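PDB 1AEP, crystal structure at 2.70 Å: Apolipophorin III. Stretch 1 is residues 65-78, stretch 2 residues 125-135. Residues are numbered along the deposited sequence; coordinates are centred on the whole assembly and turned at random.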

ATOM      1  N   LYS A  65       6.886  18.875  10.461  1.00 21.00           N
ATOM      2  CA  LYS A  65       7.895  19.883  10.160  1.00 22.60           C
ATOM      3  C   LYS A  65       7.446  21.014   9.269  1.00 15.52           C
ATOM      4  O   LYS A  65       8.142  22.014   9.149  1.00 31.46           O
ATOM      5  CB  LYS A  65       9.042  19.331   9.404  1.00 12.89           C
ATOM      6  CG  LYS A  65       9.346  17.918   9.771  1.00 21.10           C
ATOM      7  CD  LYS A  65      10.670  17.524   9.178  1.00 11.81           C
ATOM      8  CE  LYS A  65      11.262  16.256   9.777  1.00100.00           C
ATOM      9  NZ  LYS A  65      12.281  15.648   8.893  1.00100.00           N
ATOM     10  N   HIS A  66       6.294  20.851   8.636  1.00 17.94           N
ATOM     11  CA  HIS A  66       5.812  21.870   7.744  1.00 21.55           C
ATOM     12  C   HIS A  66       4.629  22.632   8.304  1.00 46.05           C
ATOM     13  O   HIS A  66       4.099  22.246   9.341  1.00 26.76           O
ATOM     14  CB  HIS A  66       5.648  21.343   6.330  1.00 30.04           C
ATOM     15  CG  HIS A  66       6.914  20.668   5.997  1.00 14.38           C
ATOM     16  ND1 HIS A  66       8.022  21.374   5.566  1.00 41.40           N
ATOM     17  CD2 HIS A  66       7.228  19.376   6.103  1.00 25.28           C
ATOM     18  CE1 HIS A  66       8.970  20.485   5.372  1.00 19.48           C
ATOM     19  NE2 HIS A  66       8.526  19.271   5.689  1.00 45.26           N
ATOM     20  N   GLN A  67       4.262  23.721   7.642  1.00 42.25           N
ATOM     21  CA  GLN A  67       3.170  24.555   8.090  1.00 27.71           C
ATOM     22  C   GLN A  67       2.089  24.606   7.060  1.00 48.60           C
ATOM     23  O   GLN A  67       2.285  24.247   5.900  1.00 20.39           O
ATOM     24  CB  GLN A  67       3.611  26.027   8.149  1.00 46.99           C
ATOM     25  CG  GLN A  67       3.861  26.575   9.569  1.00 40.51           C
ATOM     26  CD  GLN A  67       5.136  25.987  10.102  1.00100.00           C
ATOM     27  OE1 GLN A  67       5.281  25.572  11.247  1.00100.00           O
ATOM     28  NE2 GLN A  67       6.162  26.002   9.192  1.00 47.02           N
ATOM     29  N   GLY A  68       0.945  25.092   7.476  1.00 12.61           N
ATOM     30  CA  GLY A  68      -0.109  25.232   6.491  1.00 42.12           C
ATOM     31  C   GLY A  68      -0.951  23.999   6.309  1.00 12.70           C
ATOM     32  O   GLY A  68      -1.069  23.167   7.192  1.00 71.30           O
ATOM     33  N   SER A  69      -1.601  23.931   5.144  1.00 22.81           N
ATOM     34  CA  SER A  69      -2.513  22.858   4.789  1.00  9.79           C
ATOM     35  C   SER A  69      -1.848  21.624   4.199  1.00 33.54           C
ATOM     36  O   SER A  69      -2.467  20.566   4.114  1.00 43.05           O
ATOM     37  CB  SER A  69      -3.551  23.351   3.828  1.00 21.46           C
ATOM     38  OG  SER A  69      -2.866  23.670   2.600  1.00 72.15           O
ATOM     39  N   VAL A  70      -0.589  21.771   3.802  1.00 11.87           N
ATOM     40  CA  VAL A  70       0.183  20.671   3.251  1.00 28.73           C
ATOM     41  C   VAL A  70       0.383  19.670   4.378  1.00 25.48           C
ATOM     42  O   VAL A  70       0.126  18.478   4.234  1.00 48.73           O
ATOM     43  CB  VAL A  70       1.477  21.144   2.553  1.00 14.85           C
ATOM     44  CG1 VAL A  70       2.369  20.002   2.140  1.00 17.99           C
ATOM     45  CG2 VAL A  70       1.127  21.933   1.312  1.00 17.72           C
ATOM     46  N   ALA A  71       0.794  20.215   5.522  1.00  4.64           N
ATOM     47  CA  ALA A  71       1.030  19.472   6.743  1.00 25.99           C
ATOM     48  C   ALA A  71      -0.235  18.796   7.199  1.00 11.60           C
ATOM     49  O   ALA A  71      -0.243  17.637   7.603  1.00 43.01           O
ATOM     50  CB  ALA A  71       1.490  20.416   7.855  1.00  7.98           C
ATOM     51  N   GLU A  72      -1.321  19.545   7.114  1.00 19.29           N
ATOM     52  CA  GLU A  72      -2.604  19.007   7.469  1.00  8.85           C
ATOM     53  C   GLU A  72      -2.917  17.818   6.573  1.00 13.27           C
ATOM     54  O   GLU A  72      -3.113  16.664   7.008  1.00100.00           O
ATOM     55  CB  GLU A  72      -3.697  20.125   7.178  1.00 30.24           C
ATOM     56  CG  GLU A  72      -4.405  20.855   8.375  1.00100.00           C
ATOM     57  CD  GLU A  72      -4.558  22.376   8.267  1.00100.00           C
ATOM     58  OE1 GLU A  72      -5.348  22.730   7.266  1.00100.00           O
ATOM     59  OE2 GLU A  72      -3.988  23.173   9.009  1.00100.00           O
ATOM     60  N   GLN A  73      -2.922  18.101   5.295  1.00 29.63           N
ATOM     61  CA  GLN A  73      -3.226  17.147   4.284  1.00  8.01           C
ATOM     62  C   GLN A  73      -2.278  15.973   4.242  1.00 21.90           C
ATOM     63  O   GLN A  73      -2.679  14.898   3.822  1.00 30.51           O
ATOM     64  CB  GLN A  73      -3.138  17.899   2.979  1.00 18.61           C
ATOM     65  CG  GLN A  73      -4.380  18.801   2.836  1.00 37.42           C
ATOM     66  CD  GLN A  73      -4.651  19.206   1.401  1.00 70.94           C
ATOM     67  OE1 GLN A  73      -5.520  18.599   0.727  1.00100.00           O
ATOM     68  NE2 GLN A  73      -3.931  20.252   0.962  1.00100.00           N
ATOM     69  N   LEU A  74      -1.023  16.204   4.629  1.00 12.17           N
ATOM     70  CA  LEU A  74      -0.008  15.163   4.638  1.00 21.05           C
ATOM     71  C   LEU A  74      -0.314  14.157   5.734  1.00 44.49           C
ATOM     72  O   LEU A  74      -0.334  12.937   5.535  1.00 27.36           O
ATOM     73  CB  LEU A  74       1.397  15.747   4.786  1.00 14.78           C
ATOM     74  CG  LEU A  74       2.427  14.632   4.777  1.00 29.49           C
ATOM     75  CD1 LEU A  74       2.142  13.773   3.575  1.00 10.68           C
ATOM     76  CD2 LEU A  74       3.801  15.219   4.670  1.00 23.82           C
ATOM     77  N   ASN A  75      -0.593  14.714   6.908  1.00 40.66           N
ATOM     78  CA  ASN A  75      -0.958  13.954   8.077  1.00 40.15           C
ATOM     79  C   ASN A  75      -2.217  13.156   7.778  1.00 17.48           C
ATOM     80  O   ASN A  75      -2.328  11.981   8.101  1.00 60.92           O
ATOM     81  CB  ASN A  75      -1.172  14.927   9.240  1.00 23.32           C
ATOM     82  CG  ASN A  75      -0.957  14.306  10.590  1.00 28.84           C
ATOM     83  OD1 ASN A  75      -1.850  13.631  11.113  1.00 57.09           O
ATOM     84  ND2 ASN A  75       0.246  14.535  11.162  1.00 61.04           N
ATOM     85  N   ALA A  76      -3.159  13.811   7.115  1.00 25.98           N
ATOM     86  CA  ALA A  76      -4.397  13.158   6.724  1.00 10.40           C
ATOM     87  C   ALA A  76      -4.138  11.927   5.883  1.00 22.14           C
ATOM     88  O   ALA A  76      -4.635  10.840   6.165  1.00 46.46           O
ATOM     89  CB  ALA A  76      -5.208  14.117   5.872  1.00 28.87           C
ATOM     90  N   PHE A  77      -3.380  12.107   4.810  1.00 16.69           N
ATOM     91  CA  PHE A  77      -3.074  11.028   3.915  1.00 25.63           C
ATOM     92  C   PHE A  77      -2.546   9.838   4.653  1.00 11.50           C
ATOM     93  O   PHE A  77      -2.986   8.709   4.462  1.00 19.17           O
ATOM     94  CB  PHE A  77      -2.078  11.508   2.903  1.00 35.17           C
ATOM     95  CG  PHE A  77      -1.497  10.423   2.043  1.00 12.69           C
ATOM     96  CD1 PHE A  77      -2.277   9.639   1.209  1.00 35.65           C
ATOM     97  CD2 PHE A  77      -0.120  10.252   1.963  1.00 20.73           C
ATOM     98  CE1 PHE A  77      -1.705   8.689   0.368  1.00  3.62           C
ATOM     99  CE2 PHE A  77       0.464   9.290   1.151  1.00 10.66           C
ATOM    100  CZ  PHE A  77      -0.325   8.475   0.356  1.00 27.02           C
ATOM    101  N   ALA A  78      -1.585  10.108   5.502  1.00  9.54           N
ATOM    102  CA  ALA A  78      -1.037   9.041   6.267  1.00 16.12           C
ATOM    103  C   ALA A  78      -2.123   8.303   7.045  1.00 24.55           C
ATOM    104  O   ALA A  78      -2.219   7.086   6.978  1.00 47.58           O
ATOM    105  CB  ALA A  78      -0.063   9.626   7.238  1.00 17.73           C
ATOM    106  N   GLU A 125       3.320  25.262  -6.262  1.00100.00           N
ATOM    107  CA  GLU A 125       4.289  24.208  -5.922  1.00 11.37           C
ATOM    108  C   GLU A 125       4.370  23.940  -4.414  1.00 36.80           C
ATOM    109  O   GLU A 125       5.405  23.671  -3.821  1.00 22.64           O
ATOM    110  CB  GLU A 125       5.644  24.398  -6.633  1.00100.00           C
ATOM    111  CG  GLU A 125       5.698  23.752  -8.041  1.00 46.70           C
ATOM    112  CD  GLU A 125       6.881  24.188  -8.846  1.00100.00           C
ATOM    113  OE1 GLU A 125       6.962  25.312  -9.353  1.00 69.59           O
ATOM    114  OE2 GLU A 125       7.822  23.273  -8.961  1.00100.00           O
ATOM    115  N   ALA A 126       3.194  24.038  -3.802  1.00 22.29           N
ATOM    116  CA  ALA A 126       3.053  23.888  -2.375  1.00 44.55           C
ATOM    117  C   ALA A 126       3.584  22.598  -1.777  1.00 36.49           C
ATOM    118  O   ALA A 126       3.974  22.559  -0.604  1.00 33.20           O
ATOM    119  CB  ALA A 126       1.587  23.977  -2.043  1.00 17.15           C
ATOM    120  N   TRP A 127       3.531  21.544  -2.560  1.00 19.34           N
ATOM    121  CA  TRP A 127       3.947  20.249  -2.084  1.00 22.19           C
ATOM    122  C   TRP A 127       5.420  19.997  -2.224  1.00 24.79           C
ATOM    123  O   TRP A 127       5.941  19.000  -1.746  1.00 32.42           O
ATOM    124  CB  TRP A 127       3.184  19.174  -2.858  1.00 19.84           C
ATOM    125  CG  TRP A 127       1.761  19.158  -2.448  1.00 41.44           C
ATOM    126  CD1 TRP A 127       0.762  19.973  -2.884  1.00 33.22           C
ATOM    127  CD2 TRP A 127       1.224  18.277  -1.472  1.00 12.50           C
ATOM    128  NE1 TRP A 127      -0.386  19.681  -2.208  1.00 21.47           N
ATOM    129  CE2 TRP A 127      -0.113  18.650  -1.315  1.00 20.34           C
ATOM    130  CE3 TRP A 127       1.792  17.260  -0.674  1.00 41.77           C
ATOM    131  CZ2 TRP A 127      -0.910  17.986  -0.383  1.00 21.51           C
ATOM    132  CZ3 TRP A 127       1.001  16.608   0.229  1.00 25.82           C
ATOM    133  CH2 TRP A 127      -0.342  16.980   0.367  1.00  6.27           C
ATOM    134  N   ALA A 128       6.076  20.867  -2.945  1.00 19.08           N
ATOM    135  CA  ALA A 128       7.492  20.710  -3.173  1.00  4.07           C
ATOM    136  C   ALA A 128       8.301  20.379  -1.928  1.00 28.18           C
ATOM    137  O   ALA A 128       9.254  19.599  -1.936  1.00 24.45           O
ATOM    138  CB  ALA A 128       8.005  22.021  -3.685  1.00 11.71           C
ATOM    139  N   PRO A 129       7.976  21.038  -0.874  1.00 42.31           N
ATOM    140  CA  PRO A 129       8.756  20.868   0.321  1.00 20.82           C
ATOM    141  C   PRO A 129       8.767  19.485   0.963  1.00 45.07           C
ATOM    142  O   PRO A 129       9.642  19.210   1.800  1.00 27.61           O
ATOM    143  CB  PRO A 129       8.322  21.976   1.247  1.00 16.80           C
ATOM    144  CG  PRO A 129       7.630  23.010   0.344  1.00 23.09           C
ATOM    145  CD  PRO A 129       7.122  22.254  -0.853  1.00 24.69           C
ATOM    146  N   VAL A 130       7.817  18.633   0.587  1.00 24.55           N
ATOM    147  CA  VAL A 130       7.739  17.310   1.190  1.00 14.02           C
ATOM    148  C   VAL A 130       7.852  16.209   0.172  1.00 14.72           C
ATOM    149  O   VAL A 130       7.591  15.046   0.481  1.00 28.00           O
ATOM    150  CB  VAL A 130       6.456  17.115   1.955  1.00 33.10           C
ATOM    151  CG1 VAL A 130       6.374  18.136   3.054  1.00 21.46           C
ATOM    152  CG2 VAL A 130       5.260  17.271   1.037  1.00 31.62           C
ATOM    153  N   GLN A 131       8.251  16.610  -1.029  1.00 21.99           N
ATOM    154  CA  GLN A 131       8.431  15.752  -2.187  1.00 17.78           C
ATOM    155  C   GLN A 131       9.348  14.545  -1.934  1.00 17.96           C
ATOM    156  O   GLN A 131       8.992  13.416  -2.244  1.00 37.14           O
ATOM    157  CB  GLN A 131       8.800  16.616  -3.425  1.00 49.22           C
ATOM    158  CG  GLN A 131       8.718  15.925  -4.806  1.00100.00           C
ATOM    159  CD  GLN A 131      10.063  15.397  -5.297  1.00100.00           C
ATOM    160  OE1 GLN A 131      10.149  14.834  -6.410  1.00100.00           O
ATOM    161  NE2 GLN A 131      11.115  15.536  -4.481  1.00100.00           N
ATOM    162  N   SER A 132      10.518  14.769  -1.340  1.00 19.46           N
ATOM    163  CA  SER A 132      11.404  13.654  -1.062  1.00 22.53           C
ATOM    164  C   SER A 132      10.714  12.550  -0.247  1.00 35.91           C
ATOM    165  O   SER A 132      10.703  11.377  -0.619  1.00 48.68           O
ATOM    166  CB  SER A 132      12.686  14.115  -0.406  1.00 22.76           C
ATOM    167  OG  SER A 132      13.626  14.417  -1.421  1.00100.00           O
ATOM    168  N   ALA A 133      10.107  12.961   0.859  1.00 17.09           N
ATOM    169  CA  ALA A 133       9.382  12.089   1.748  1.00 17.56           C
ATOM    170  C   ALA A 133       8.286  11.313   1.043  1.00 13.59           C
ATOM    171  O   ALA A 133       8.176  10.105   1.188  1.00 35.75           O
ATOM    172  CB  ALA A 133       8.786  12.909   2.841  1.00  8.63           C
ATOM    173  N   LEU A 134       7.460  12.020   0.287  1.00  5.04           N
ATOM    174  CA  LEU A 134       6.403  11.358  -0.441  1.00 23.97           C
ATOM    175  C   LEU A 134       7.013  10.305  -1.349  1.00 11.07           C
ATOM    176  O   LEU A 134       6.516   9.185  -1.428  1.00 54.47           O
ATOM    177  CB  LEU A 134       5.656  12.364  -1.319  1.00 13.10           C
ATOM    178  CG  LEU A 134       4.570  13.161  -0.600  1.00 51.73           C
ATOM    179  CD1 LEU A 134       3.816  14.115  -1.579  1.00 19.57           C
ATOM    180  CD2 LEU A 134       3.631  12.207   0.111  1.00 25.75           C
ATOM    181  N   GLN A 135       8.093  10.672  -2.039  1.00 19.39           N
ATOM    182  CA  GLN A 135       8.751   9.774  -2.980  1.00  8.54           C
ATOM    183  C   GLN A 135       9.301   8.536  -2.309  1.00 11.70           C
ATOM    184  O   GLN A 135       9.119   7.415  -2.777  1.00 27.28           O
ATOM    185  CB  GLN A 135       9.880  10.446  -3.773  1.00 15.38           C
ATOM    186  CG  GLN A 135      10.610   9.527  -4.749  1.00 41.95           C
ATOM    187  CD  GLN A 135      10.539   9.934  -6.205  1.00 50.48           C
ATOM    188  OE1 GLN A 135      11.324   9.443  -7.047  1.00100.00           O
ATOM    189  NE2 GLN A 135       9.596  10.823  -6.509  1.00 54.84           N
TER

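Two CH-pi contacts, made by valines from opposite partners, anchor a contact that no hydrogen bond crosses. Val70, on the first stretch, sets CG1 4.1 Å from the centroid of the Trp127 six-membered ring and only 14° off its normal. Val130, on the second, returns the arrangement: its CG1 lies 3.8 Å from the centroid of the His66 ring, 29° off the normal. Each stretch thus supplies one aromatic face and one methyl to cover the other's.

The valines also meet each other, Val70 CG1 to Val130 CG2 at 4.1 Å, so the two aromatic contacts are linked through the touching pair of valines. Val70, with chi1 at t, has the largest area covered in this contact, and its other methyl is busy too: CG2 lies 3.5 Å from Ala126 O and 4.0 Å from Ala126 CB. Trp127 points its CA-to-CB bond sideways, yet its ring reaches across the gap, bringing CH2 to 3.9 Å from Gln73 CB. A polar residue here lends its aliphatic base to the packing.

Further along the first helix, leucine takes over. Leu74 CD2 packs 4.2 Å from Val130 CG1, while Leu74 CD1 sits 4.1 Å from Leu134 CD2. That same Leu134 methyl comes within 4.4 Å of Phe77 CE2, a looser touch. Val70, Leu74 and Phe77 follow the three-to-four-residue rhythm of a helix, and Val130 and Leu134 repeat it across the contact, on and just before the second helix.

At the other end, His66 CE1 approaches Pro129 O at 3.9 Å, while His66 NE2 is hydrogen-bonded elsewhere in the structure. The rule to read here is economical: fit methyls to aromatic faces, continue with apolar side chains at helical spacing on each side, and keep backbone hydrogen bonds within each stretch, such as Leu74 N to Val70 O at 2.6 Å.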